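Local structure of piwi domain-containing protein (Vanderwaltozyma polyspora, 5THE) at residues P28-D33 with Y467-C472; E57-W62 with N418-T423; V394-I399 with F438-Q443. The protein probably binds a small guide RNA, and as the C-terminal lobe of a budding yeast Argonaute contributes to the selection of RNA targets for cleavage. All blocks are in the same frame, centred on the assembly; numbering follows the deposited sequence.

Interaction 1 of 3, residues P28-D33 with Y467-C472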
loop_
_atom_site.group_PDB
_atom_site.type_symbol
_atom_site.label_atom_id
_atom_site.label_comp_id
_atom_site.label_asym_id
_atom_site.label_seq_id
_atom_site.Cartn_x
_atom_site.Cartn_y
_atom_site.Cartn_z
ATOM N N PRO A 28 28.672 -10.772 3.752
ATOM C CA PRO A 28 28.230 -11.322 2.467
ATOM C C PRO A 28 26.788 -10.928 2.188
ATOM O O PRO A 28 25.943 -10.906 3.088
ATOM C CB PRO A 28 28.376 -12.841 2.646
ATOM C CG PRO A 28 28.173 -13.043 4.079
ATOM C CD PRO A 28 28.787 -11.833 4.769
ATOM N N SER A 29 26.517 -10.601 0.934
ATOM C CA SER A 29 25.154 -10.368 0.494
ATOM C C SER A 29 24.885 -11.194 -0.749
ATOM O O SER A 29 25.803 -11.616 -1.455
ATOM C CB SER A 29 24.899 -8.882 0.185
ATOM O OG SER A 29 25.405 -8.558 -1.098
ATOM N N ARG A 30 23.606 -11.398 -1.025
ATOM C CA ARG A 30 23.169 -11.930 -2.304
ATOM C C ARG A 30 22.188 -10.944 -2.921
ATOM O O ARG A 30 21.395 -10.323 -2.214
ATOM C CB ARG A 30 22.532 -13.318 -2.147
ATOM C CG ARG A 30 23.503 -14.368 -1.628
ATOM C CD ARG A 30 22.770 -15.610 -1.127
ATOM N NE ARG A 30 22.022 -15.324 0.093
ATOM C CZ ARG A 30 20.700 -15.187 0.151
ATOM N NH1 ARG A 30 19.978 -15.321 -0.956
ATOM N NH2 ARG A 30 20.103 -14.907 1.314
ATOM N N ILE A 31 22.263 -10.768 -4.228
ATOM C CA ILE A 31 21.348 -9.874 -4.922
ATOM C C ILE A 31 20.350 -10.752 -5.662
ATOM O O ILE A 31 20.727 -11.504 -6.573
ATOM C CB ILE A 31 22.095 -8.919 -5.859
ATOM C CG1 ILE A 31 23.123 -8.132 -5.058
ATOM C CG2 ILE A 31 21.131 -7.951 -6.548
ATOM C CD1 ILE A 31 24.170 -7.463 -5.920
ATOM N N LEU A 32 19.086 -10.684 -5.244
ATOM C CA LEU A 32 18.010 -11.416 -5.892
ATOM C C LEU A 32 17.590 -10.742 -7.196
ATOM O O LEU A 32 17.642 -9.519 -7.339
ATOM C CB LEU A 32 16.800 -11.530 -4.960
ATOM C CG LEU A 32 17.032 -12.281 -3.644
ATOM C CD1 LEU A 32 15.730 -12.472 -2.879
ATOM C CD2 LEU A 32 17.696 -13.634 -3.898
ATOM N N ASP A 33 17.170 -11.560 -8.157
ATOM C CA ASP A 33 16.673 -11.019 -9.408
ATOM C C ASP A 33 15.311 -10.355 -9.204
ATOM O O ASP A 33 14.556 -10.702 -8.298
ATOM C CB ASP A 33 16.579 -12.124 -10.462
ATOM C CG ASP A 33 17.935 -12.704 -10.819
ATOM O OD1 ASP A 33 18.940 -11.951 -10.813
ATOM O OD2 ASP A 33 18.005 -13.918 -11.092
ATOM N N TYR A 467 12.401 -19.027 -0.470
ATOM C CA TYR A 467 11.003 -18.776 -0.784
ATOM C C TYR A 467 10.523 -17.467 -0.155
ATOM O O TYR A 467 9.946 -16.602 -0.832
ATOM C CB TYR A 467 10.151 -19.956 -0.311
ATOM C CG TYR A 467 8.662 -19.714 -0.423
ATOM C CD1 TYR A 467 8.038 -19.723 -1.664
ATOM C CD2 TYR A 467 7.886 -19.454 0.704
ATOM C CE1 TYR A 467 6.689 -19.486 -1.793
ATOM C CE2 TYR A 467 6.521 -19.217 0.584
ATOM C CZ TYR A 467 5.933 -19.257 -0.675
ATOM O OH TYR A 467 4.589 -19.010 -0.845
ATOM N N LEU A 468 10.796 -17.284 1.141
ATOM C CA LEU A 468 10.324 -16.071 1.803
ATOM C C LEU A 468 11.020 -14.836 1.252
ATOM O O LEU A 468 10.395 -13.780 1.109
ATOM C CB LEU A 468 10.532 -16.165 3.314
ATOM C CG LEU A 468 9.668 -17.177 4.063
ATOM C CD1 LEU A 468 9.875 -16.985 5.554
ATOM C CD2 LEU A 468 8.199 -17.032 3.684
ATOM N N GLN A 469 12.317 -14.942 0.941
ATOM C CA GLN A 469 13.019 -13.762 0.447
ATOM C C GLN A 469 12.565 -13.409 -0.953
ATOM O O GLN A 469 12.512 -12.226 -1.309
ATOM C CB GLN A 469 14.537 -13.977 0.498
ATOM C CG GLN A 469 15.048 -13.991 1.939
ATOM C CD GLN A 469 16.442 -14.588 2.105
ATOM O OE1 GLN A 469 17.142 -14.834 1.146
ATOM N NE2 GLN A 469 16.827 -14.834 3.327
ATOM N N GLU A 470 12.213 -14.416 -1.755
ATOM C CA GLU A 470 11.749 -14.116 -3.097
ATOM C C GLU A 470 10.378 -13.451 -3.054
ATOM O O GLU A 470 10.133 -12.475 -3.767
ATOM C CB GLU A 470 11.718 -15.396 -3.940
ATOM C CG GLU A 470 11.470 -15.140 -5.424
ATOM C CD GLU A 470 11.518 -16.391 -6.262
ATOM O OE1 GLU A 470 11.760 -17.494 -5.723
ATOM O OE2 GLU A 470 11.312 -16.256 -7.480
ATOM N N ILE A 471 9.483 -13.974 -2.213
ATOM C CA ILE A 471 8.161 -13.383 -2.018
ATOM C C ILE A 471 8.271 -11.938 -1.547
ATOM O O ILE A 471 7.624 -11.034 -2.092
ATOM C CB ILE A 471 7.366 -14.224 -1.008
ATOM C CG1 ILE A 471 6.817 -15.468 -1.676
ATOM C CG2 ILE A 471 6.277 -13.405 -0.330
ATOM C CD1 ILE A 471 5.913 -16.155 -0.754
ATOM N N CYS A 472 9.040 -11.716 -0.482
ATOM C CA CYS A 472 9.200 -10.368 0.050
ATOM C C CYS A 472 9.710 -9.431 -1.024
ATOM O O CYS A 472 9.135 -8.360 -1.258
ATOM C CB CYS A 472 10.154 -10.392 1.235
ATOM S SG CYS A 472 9.377 -11.122 2.684
HETATM O O HOH W 1 17.187 -16.071 -1.274
#

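Interaction 2 of 3, residues E57-W62 with N418-T423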
loop_
_atom_site.group_PDB
_atom_site.type_symbol
_atom_site.label_atom_id
_atom_site.label_comp_id
_atom_site.label_asym_id
_atom_site.label_seq_id
_atom_site.Cartn_x
_atom_site.Cartn_y
_atom_site.Cartn_z
ATOM N N GLU A 57 20.310 1.290 -13.180
ATOM C CA GLU A 57 19.335 2.182 -12.561
ATOM C C GLU A 57 17.918 1.867 -12.985
ATOM O O GLU A 57 16.981 2.445 -12.425
ATOM C CB GLU A 57 19.664 3.636 -12.878
ATOM C CG GLU A 57 21.104 3.966 -12.542
ATOM C CD GLU A 57 21.390 5.451 -12.559
ATOM O OE1 GLU A 57 22.502 5.837 -12.153
ATOM O OE2 GLU A 57 20.512 6.222 -12.985
ATOM N N SER A 58 17.744 0.941 -13.918
ATOM C CA SER A 58 16.425 0.546 -14.375
ATOM C C SER A 58 15.862 -0.635 -13.595
ATOM O O SER A 58 14.677 -0.925 -13.730
ATOM C CB SER A 58 16.466 0.214 -15.881
ATOM O OG SER A 58 17.072 -1.038 -16.134
ATOM N N LYS A 59 16.670 -1.327 -12.792
ATOM C CA LYS A 59 16.124 -2.399 -11.965
ATOM C C LYS A 59 15.181 -1.802 -10.919
ATOM O O LYS A 59 15.569 -0.913 -10.155
ATOM C CB LYS A 59 17.237 -3.186 -11.282
ATOM C CG LYS A 59 16.699 -4.447 -10.592
ATOM C CD LYS A 59 17.817 -5.248 -9.924
ATOM C CE LYS A 59 17.272 -6.549 -9.355
ATOM N NZ LYS A 59 18.330 -7.316 -8.609
ATOM N N GLY A 60 13.934 -2.272 -10.899
ATOM C CA GLY A 60 12.979 -1.734 -9.944
ATOM C C GLY A 60 12.644 -0.281 -10.185
ATOM O O GLY A 60 12.340 0.448 -9.239
ATOM N N ASN A 61 12.690 0.170 -11.437
ATOM C CA ASN A 61 12.610 1.603 -11.718
ATOM C C ASN A 61 12.285 1.702 -13.210
ATOM O O ASN A 61 13.186 1.740 -14.042
ATOM C CB ASN A 61 13.916 2.313 -11.385
ATOM C CG ASN A 61 13.875 3.827 -11.644
ATOM O OD1 ASN A 61 14.886 4.428 -11.969
ATOM N ND2 ASN A 61 12.739 4.420 -11.516
ATOM N N TRP A 62 11.000 1.718 -13.526
ATOM C CA TRP A 62 10.576 1.773 -14.923
ATOM C C TRP A 62 9.678 2.995 -15.096
ATOM O O TRP A 62 9.561 3.832 -14.202
ATOM C CB TRP A 62 9.884 0.462 -15.335
ATOM C CG TRP A 62 8.635 0.177 -14.534
ATOM C CD1 TRP A 62 7.348 0.521 -14.857
ATOM C CD2 TRP A 62 8.566 -0.482 -13.263
ATOM N NE1 TRP A 62 6.487 0.109 -13.863
ATOM C CE2 TRP A 62 7.208 -0.506 -12.876
ATOM C CE3 TRP A 62 9.524 -1.044 -12.410
ATOM C CZ2 TRP A 62 6.786 -1.081 -11.686
ATOM C CZ3 TRP A 62 9.100 -1.616 -11.224
ATOM C CH2 TRP A 62 7.745 -1.627 -10.873
ATOM N N ASN A 418 24.444 3.045 -4.343
ATOM C CA ASN A 418 23.913 2.212 -3.280
ATOM C C ASN A 418 23.995 0.753 -3.688
ATOM O O ASN A 418 24.295 0.427 -4.839
ATOM C CB ASN A 418 22.476 2.619 -2.946
ATOM C CG ASN A 418 22.434 3.854 -2.060
ATOM O OD1 ASN A 418 22.378 3.751 -0.836
ATOM N ND2 ASN A 418 22.504 5.025 -2.673
ATOM N N VAL A 419 23.761 -0.138 -2.725
ATOM C CA VAL A 419 23.786 -1.543 -3.086
ATOM C C VAL A 419 22.643 -1.794 -4.064
ATOM O O VAL A 419 21.664 -1.037 -4.141
ATOM C CB VAL A 419 23.700 -2.479 -1.865
ATOM C CG1 VAL A 419 24.958 -2.339 -1.009
ATOM C CG2 VAL A 419 22.453 -2.170 -1.014
ATOM N N MET A 420 22.798 -2.851 -4.843
ATOM C CA MET A 420 21.807 -3.190 -5.852
ATOM C C MET A 420 20.459 -3.474 -5.189
ATOM O O MET A 420 20.407 -4.092 -4.125
ATOM C CB MET A 420 22.274 -4.421 -6.641
ATOM C CG MET A 420 21.565 -4.622 -7.988
ATOM S SD MET A 420 22.112 -3.363 -9.167
ATOM C CE MET A 420 21.091 -3.766 -10.573
ATOM N N PRO A 421 19.350 -3.032 -5.778
ATOM C CA PRO A 421 18.112 -3.713 -5.368
ATOM C C PRO A 421 18.056 -5.142 -5.946
ATOM O O PRO A 421 18.678 -5.358 -6.961
ATOM C CB PRO A 421 17.009 -2.819 -5.954
ATOM C CG PRO A 421 17.662 -1.944 -6.962
ATOM C CD PRO A 421 19.125 -1.870 -6.659
ATOM N N GLY A 422 17.471 -6.149 -5.316
ATOM C CA GLY A 422 17.308 -6.294 -3.911
ATOM C C GLY A 422 18.408 -7.180 -3.340
ATOM O O GLY A 422 18.408 -8.426 -3.358
ATOM N N THR A 423 19.379 -6.465 -2.822
ATOM C CA THR A 423 20.401 -7.029 -1.976
ATOM C C THR A 423 19.763 -7.647 -0.738
ATOM O O THR A 423 19.003 -6.988 -0.023
ATOM C CB THR A 423 21.370 -5.909 -1.591
ATOM O OG1 THR A 423 22.084 -5.487 -2.758
ATOM C CG2 THR A 423 22.339 -6.364 -0.504
#

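Interaction 3 of 3, residues V394-I399 with F438-Q443. With nucleotides of chain B.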
loop_
_atom_site.group_PDB
_atom_site.type_symbol
_atom_site.label_atom_id
_atom_site.label_comp_id
_atom_site.label_asym_id
_atom_site.label_seq_id
_atom_site.Cartn_x
_atom_site.Cartn_y
_atom_site.Cartn_z
ATOM N N VAL A 394 20.909 0.113 10.337
ATOM C CA VAL A 394 21.802 -0.603 9.439
ATOM C C VAL A 394 21.843 0.100 8.091
ATOM O O VAL A 394 20.800 0.470 7.536
ATOM C CB VAL A 394 21.333 -2.054 9.284
ATOM C CG1 VAL A 394 22.258 -2.804 8.372
ATOM C CG2 VAL A 394 21.240 -2.718 10.651
ATOM N N ARG A 395 23.047 0.286 7.555
ATOM C CA ARG A 395 23.220 0.769 6.194
ATOM C C ARG A 395 24.152 -0.175 5.454
ATOM O O ARG A 395 25.076 -0.738 6.049
ATOM C CB ARG A 395 23.784 2.194 6.168
ATOM C CG ARG A 395 22.883 3.226 6.806
ATOM C CD ARG A 395 21.573 3.368 6.048
ATOM N NE ARG A 395 20.741 4.430 6.608
ATOM C CZ ARG A 395 19.878 4.273 7.612
ATOM N NH1 ARG A 395 19.708 3.088 8.191
ATOM N NH2 ARG A 395 19.175 5.311 8.032
ATOM N N PHE A 396 23.879 -0.360 4.158
ATOM C CA PHE A 396 24.650 -1.219 3.263
ATOM C C PHE A 396 25.383 -0.330 2.274
ATOM O O PHE A 396 24.758 0.478 1.580
ATOM C CB PHE A 396 23.740 -2.181 2.500
ATOM C CG PHE A 396 22.993 -3.171 3.369
ATOM C CD1 PHE A 396 23.434 -3.471 4.652
ATOM C CD2 PHE A 396 21.867 -3.834 2.872
ATOM C CE1 PHE A 396 22.761 -4.387 5.438
ATOM C CE2 PHE A 396 21.201 -4.763 3.637
ATOM C CZ PHE A 396 21.639 -5.038 4.932
ATOM N N ILE A 397 26.698 -0.480 2.196
ATOM C CA ILE A 397 27.531 0.315 1.304
ATOM C C ILE A 397 28.156 -0.640 0.298
ATOM O O ILE A 397 28.717 -1.662 0.698
ATOM C CB ILE A 397 28.623 1.107 2.047
ATOM C CG1 ILE A 397 28.011 1.988 3.139
ATOM C CG2 ILE A 397 29.453 1.940 1.080
ATOM C CD1 ILE A 397 26.833 2.825 2.674
ATOM N N PRO A 398 28.083 -0.356 -0.995
ATOM C CA PRO A 398 28.658 -1.275 -1.974
ATOM C C PRO A 398 30.172 -1.185 -1.979
ATOM O O PRO A 398 30.761 -0.139 -1.717
ATOM C CB PRO A 398 28.059 -0.800 -3.302
ATOM C CG PRO A 398 27.778 0.633 -3.089
ATOM C CD PRO A 398 27.391 0.780 -1.632
ATOM N N ILE A 399 30.799 -2.315 -2.282
ATOM C CA ILE A 399 32.247 -2.412 -2.327
ATOM C C ILE A 399 32.771 -2.501 -3.757
ATOM O O ILE A 399 33.888 -2.050 -4.027
ATOM C CB ILE A 399 32.700 -3.633 -1.500
ATOM C CG1 ILE A 399 32.448 -3.406 -0.019
ATOM C CG2 ILE A 399 34.168 -3.952 -1.712
ATOM C CD1 ILE A 399 32.802 -4.646 0.795
ATOM N N PHE A 438 17.620 -9.139 5.941
ATOM C CA PHE A 438 17.463 -7.804 5.386
ATOM C C PHE A 438 17.292 -7.920 3.883
ATOM O O PHE A 438 17.945 -8.748 3.242
ATOM C CB PHE A 438 18.684 -6.920 5.657
ATOM C CG PHE A 438 18.906 -6.579 7.099
ATOM C CD1 PHE A 438 19.587 -7.450 7.935
ATOM C CD2 PHE A 438 18.487 -5.351 7.602
ATOM C CE1 PHE A 438 19.820 -7.128 9.254
ATOM C CE2 PHE A 438 18.723 -5.013 8.927
ATOM C CZ PHE A 438 19.391 -5.897 9.754
ATOM N N ILE A 439 16.434 -7.077 3.317
ATOM C CA ILE A 439 16.410 -6.886 1.868
ATOM C C ILE A 439 16.323 -5.393 1.600
ATOM O O ILE A 439 15.498 -4.693 2.191
ATOM C CB ILE A 439 15.250 -7.618 1.165
ATOM C CG1 ILE A 439 15.217 -9.105 1.519
ATOM C CG2 ILE A 439 15.404 -7.488 -0.330
ATOM C CD1 ILE A 439 14.040 -9.885 0.875
ATOM N N GLN A 440 17.189 -4.901 0.739
ATOM C CA GLN A 440 17.085 -3.537 0.240
ATOM C C GLN A 440 16.517 -3.693 -1.159
ATOM O O GLN A 440 17.241 -4.012 -2.095
ATOM C CB GLN A 440 18.439 -2.831 0.263
ATOM C CG GLN A 440 18.400 -1.380 -0.128
ATOM C CD GLN A 440 19.626 -0.640 0.377
ATOM O OE1 GLN A 440 20.172 -0.983 1.431
ATOM N NE2 GLN A 440 20.079 0.356 -0.379
ATOM N N SER A 441 15.202 -3.531 -1.282
ATOM C CA SER A 441 14.501 -3.922 -2.494
ATOM C C SER A 441 14.426 -2.805 -3.524
ATOM O O SER A 441 14.145 -3.076 -4.694
ATOM C CB SER A 441 13.087 -4.390 -2.125
ATOM O OG SER A 441 12.521 -3.451 -1.205
ATOM N N HIS A 442 14.720 -1.576 -3.124
ATOM C CA HIS A 442 14.448 -0.377 -3.899
ATOM C C HIS A 442 15.735 0.288 -4.373
ATOM O O HIS A 442 16.820 0.089 -3.813
ATOM C CB HIS A 442 13.655 0.617 -3.057
ATOM C CG HIS A 442 14.354 1.013 -1.794
ATOM N ND1 HIS A 442 14.537 0.140 -0.743
ATOM C CD2 HIS A 442 14.915 2.184 -1.414
ATOM C CE1 HIS A 442 15.186 0.758 0.229
ATOM N NE2 HIS A 442 15.433 1.997 -0.155
ATOM N N GLN A 443 15.594 1.085 -5.421
ATOM C CA GLN A 443 16.613 2.055 -5.780
ATOM C C GLN A 443 16.633 3.162 -4.745
ATOM O O GLN A 443 15.587 3.704 -4.393
ATOM C CB GLN A 443 16.311 2.676 -7.145
ATOM C CG GLN A 443 16.397 1.724 -8.292
ATOM C CD GLN A 443 17.798 1.433 -8.802
ATOM O OE1 GLN A 443 17.977 0.540 -9.571
ATOM N NE2 GLN A 443 18.754 2.177 -8.401
ATOM P P A B 5 9.746 4.171 -1.276
ATOM O OP1 A B 5 9.987 2.744 -0.919
ATOM O OP2 A B 5 8.738 4.979 -0.558
ATOM O "O5'" A B 5 11.157 4.888 -1.234
ATOM C "C5'" A B 5 12.261 4.316 -1.915
ATOM C "C4'" A B 5 13.355 5.329 -2.124
ATOM O "O4'" A B 5 12.867 6.404 -2.962
ATOM C "C3'" A B 5 13.844 6.024 -0.863
ATOM O "O3'" A B 5 14.824 5.254 -0.205
ATOM C "C2'" A B 5 14.370 7.354 -1.389
ATOM O "O2'" A B 5 15.661 7.192 -1.955
ATOM C "C1'" A B 5 13.404 7.633 -2.537
ATOM N N9 A B 5 12.296 8.499 -2.122
ATOM C C8 A B 5 11.109 8.158 -1.519
ATOM N N7 A B 5 10.344 9.200 -1.290
ATOM C C5 A B 5 11.086 10.272 -1.771
ATOM C C6 A B 5 10.820 11.643 -1.822
ATOM N N6 A B 5 9.686 12.163 -1.351
ATOM N N1 A B 5 11.774 12.441 -2.372
ATOM C C2 A B 5 12.911 11.884 -2.837
ATOM N N3 A B 5 13.270 10.598 -2.846
ATOM C C4 A B 5 12.297 9.855 -2.287
ATOM P P A B 6 14.859 5.153 1.390
ATOM O OP1 A B 6 15.859 4.066 1.649
ATOM O OP2 A B 6 13.495 5.114 1.956
ATOM O "O5'" A B 6 15.441 6.552 1.853
ATOM C "C5'" A B 6 16.791 6.876 1.620
ATOM C "C4'" A B 6 17.014 8.335 1.860
ATOM O "O4'" A B 6 16.179 9.096 0.953
ATOM C "C3'" A B 6 16.626 8.846 3.240
ATOM O "O3'" A B 6 17.635 8.615 4.210
ATOM C "C2'" A B 6 16.384 10.318 2.973
ATOM O "O2'" A B 6 17.640 10.974 2.853
ATOM C "C1'" A B 6 15.723 10.262 1.588
ATOM N N9 A B 6 14.257 10.152 1.666
ATOM C C8 A B 6 13.524 8.999 1.813
ATOM N N7 A B 6 12.227 9.179 1.847
ATOM C C5 A B 6 12.104 10.551 1.712
ATOM C C6 A B 6 10.973 11.370 1.677
ATOM N N6 A B 6 9.730 10.886 1.778
ATOM N N1 A B 6 11.183 12.701 1.529
ATOM C C2 A B 6 12.448 13.154 1.427
ATOM N N3 A B 6 13.600 12.477 1.444
ATOM C C4 A B 6 13.342 11.168 1.594
HETATM O O HOH W 2 22.992 1.118 -0.169
HETATM O O HOH W 3 21.690 0.508 2.883
#

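Interaction 1 of 3, residues P28-D33 with Y467-C472
Arg30, near the end of strand 25-31, and Leu32, just past it, meet Gln469 of helix 465-475 in a buried contact, part polar and part apolar, between the helix and a strand bordered by 16-22 and 423-425. Arg30 NH2 gives a nearly straight hydrogen bond to Gln469 OE1, 3.0 Å long with an N-H...O angle of 169°. The amide oxygen lies in the guanidinium plane, and the two flat groups are nearly coplanar (22° apart), although their chains cross at about a right angle. A bend in the arginine chain (chi3 -69°) brings its end round to this edge-on approach. Water 1 closes a second path: it accepts from Arg30 NH1 at 2.9 Å and donates to Gln469 OE1 at 2.7 Å, so the amide oxygen is gripped twice. Arginine suits the place because its several N-H groups serve several acceptors; NH1 also bonds Lys14 O, and NH2 forms a salt bridge with Asp426. The same aspartate accepts from Gln469 NE2, which fixes which way round the amide lies. Beside this network Leu32 supplies the apolar half, its CD1 resting 3.9 Å from Gln469 CB and against the helix backbone. Strand 25-31 pairs with 423-425; the helix packs on 423-425 and 435-440, Gln469 touching Val424 and Phe437, consistent with the RNase H-like alpha/beta fold of Piwi domains.

Interaction 2 of 3, residues E57-W62 with N418-T423
Lys59 reaches Met420 and Pro421 with a fully extended side chain, apolar along its length and charged at its end. With CG anti to the backbone N (chi1 -171°), the chain leaves the 57-62 loop directly toward the other segment. Lys59 CB lies 4.0 Å from Met420 CE. Further along, Lys59 CD packs 3.7 Å from the same methyl, which a bend at chi2 (71°) in Met420 swings over to the lysine. A methionine fits here because its flexible thioether can lay a terminal methyl against a straight methylene chain. Lys59 CE then passes 3.0 Å from Pro421 O, and NZ ends on that oxygen in a hydrogen bond of 2.6 Å, the donor tilted 15° from the carbonyl plane. NZ also bonds a second backbone oxygen, that of Leu32, so two carbonyls hold the buried ammonium.

Lys59 and Gly60 occupy the two central positions of a type II turn from Ser58 to Asn61, and glycine readily adopts the positive phi of the second. Pro421 CG lies 4.0 Å from Lys59 O, so the apolar proline ring packs against this turn. The peptide joining Pro421 to Gly422 is cis. Just beside it, Thr423 N and Thr423 OG1 both donate to Met420 O, the hydroxyl at 2.6 Å along a lone pair, so this one oxygen accepts two bonds from the same residue. Around this loop-to-loop junction, Ile31 of strand 25-31 touches Lys59, Met420 and Thr423, Tyr46 packs on Lys59 and Met420, and strand 435-440 lies beyond Thr423.

Interaction 3 of 3, residues V394-I399 with F438-Q443
Phe396 packs on Phe438 and Gln440 beside the RNA-binding face of the Piwi domain, where one segment carries a histidine and the other an arginine that hold the RNA backbone. The two phenylalanine rings form an offset edge-to-face pair, Phe396 turning its edge to the face of Phe438, with centroids 5.7 Å apart and planes at 72°. The leading atom is Phe396 CZ, 3.6 Å from Phe438 CB, which lies in the plane of the Phe396 ring at its edge. At the far end of the Phe438 ring, Val394 comes from the opposite direction, and Val394 CG2 lies 3.8 Å from Phe438 CZ; its branched, compact shape suits the ring end. His453 stacks on the Phe438 ring.

Gln440 slides past Phe396 the other way, its amide almost parallel to the ring (10°), and Gln440 OE1 comes obliquely to Phe396 CD2, 3.6 Å away. An extended chain with CG anti to the backbone N (chi1 -175°) carries the amide up to the backbone of Phe396, where two waters complete the join. Water 3 accepts from Phe396 N at 2.7 Å and lies 2.6 Å from Gln440 OE1, while water 2 accepts from Gln440 NE2 at 3.0 Å and bonds Phe396 O.

Beyond the strand, His442 NE2 donates to OP1 of A6 of chain B at 2.8 Å, and Arg395 NH2 makes a salt bridge to an RNA phosphate. Arg395 NH1 bonds Val394 O and Asn392 O. With both donor and acceptor, the glutamine amide can answer both polar groups of one residue through water, while the aromatic rings pack against apolar atoms. Since the RNA is met at its phosphates, the recognition by His442 and Arg395 is probably independent of base sequence.

In the fold
The three contacts lie close together on one side of the chain, their centres 10 to 13 Å apart. Interactions 1 and 2 join through Leu32, whose O lies 2.6 Å from Lys59 NZ and whose N lies 3.0 Å from Gly422 O. Interactions 2 and 3 meet where Thr423 O faces Gln440 N at 2.9 Å, an antiparallel pairing of strands 423-425 and 435-440. Interaction 3 reaches interaction 1 through Ile439 CD1, 3.5 Å from Gln469 O. Their relation to the RNA is graded: interaction 3 touches it, while the nearest atoms of interactions 2 and 1 are about 6 and 11 Å from it.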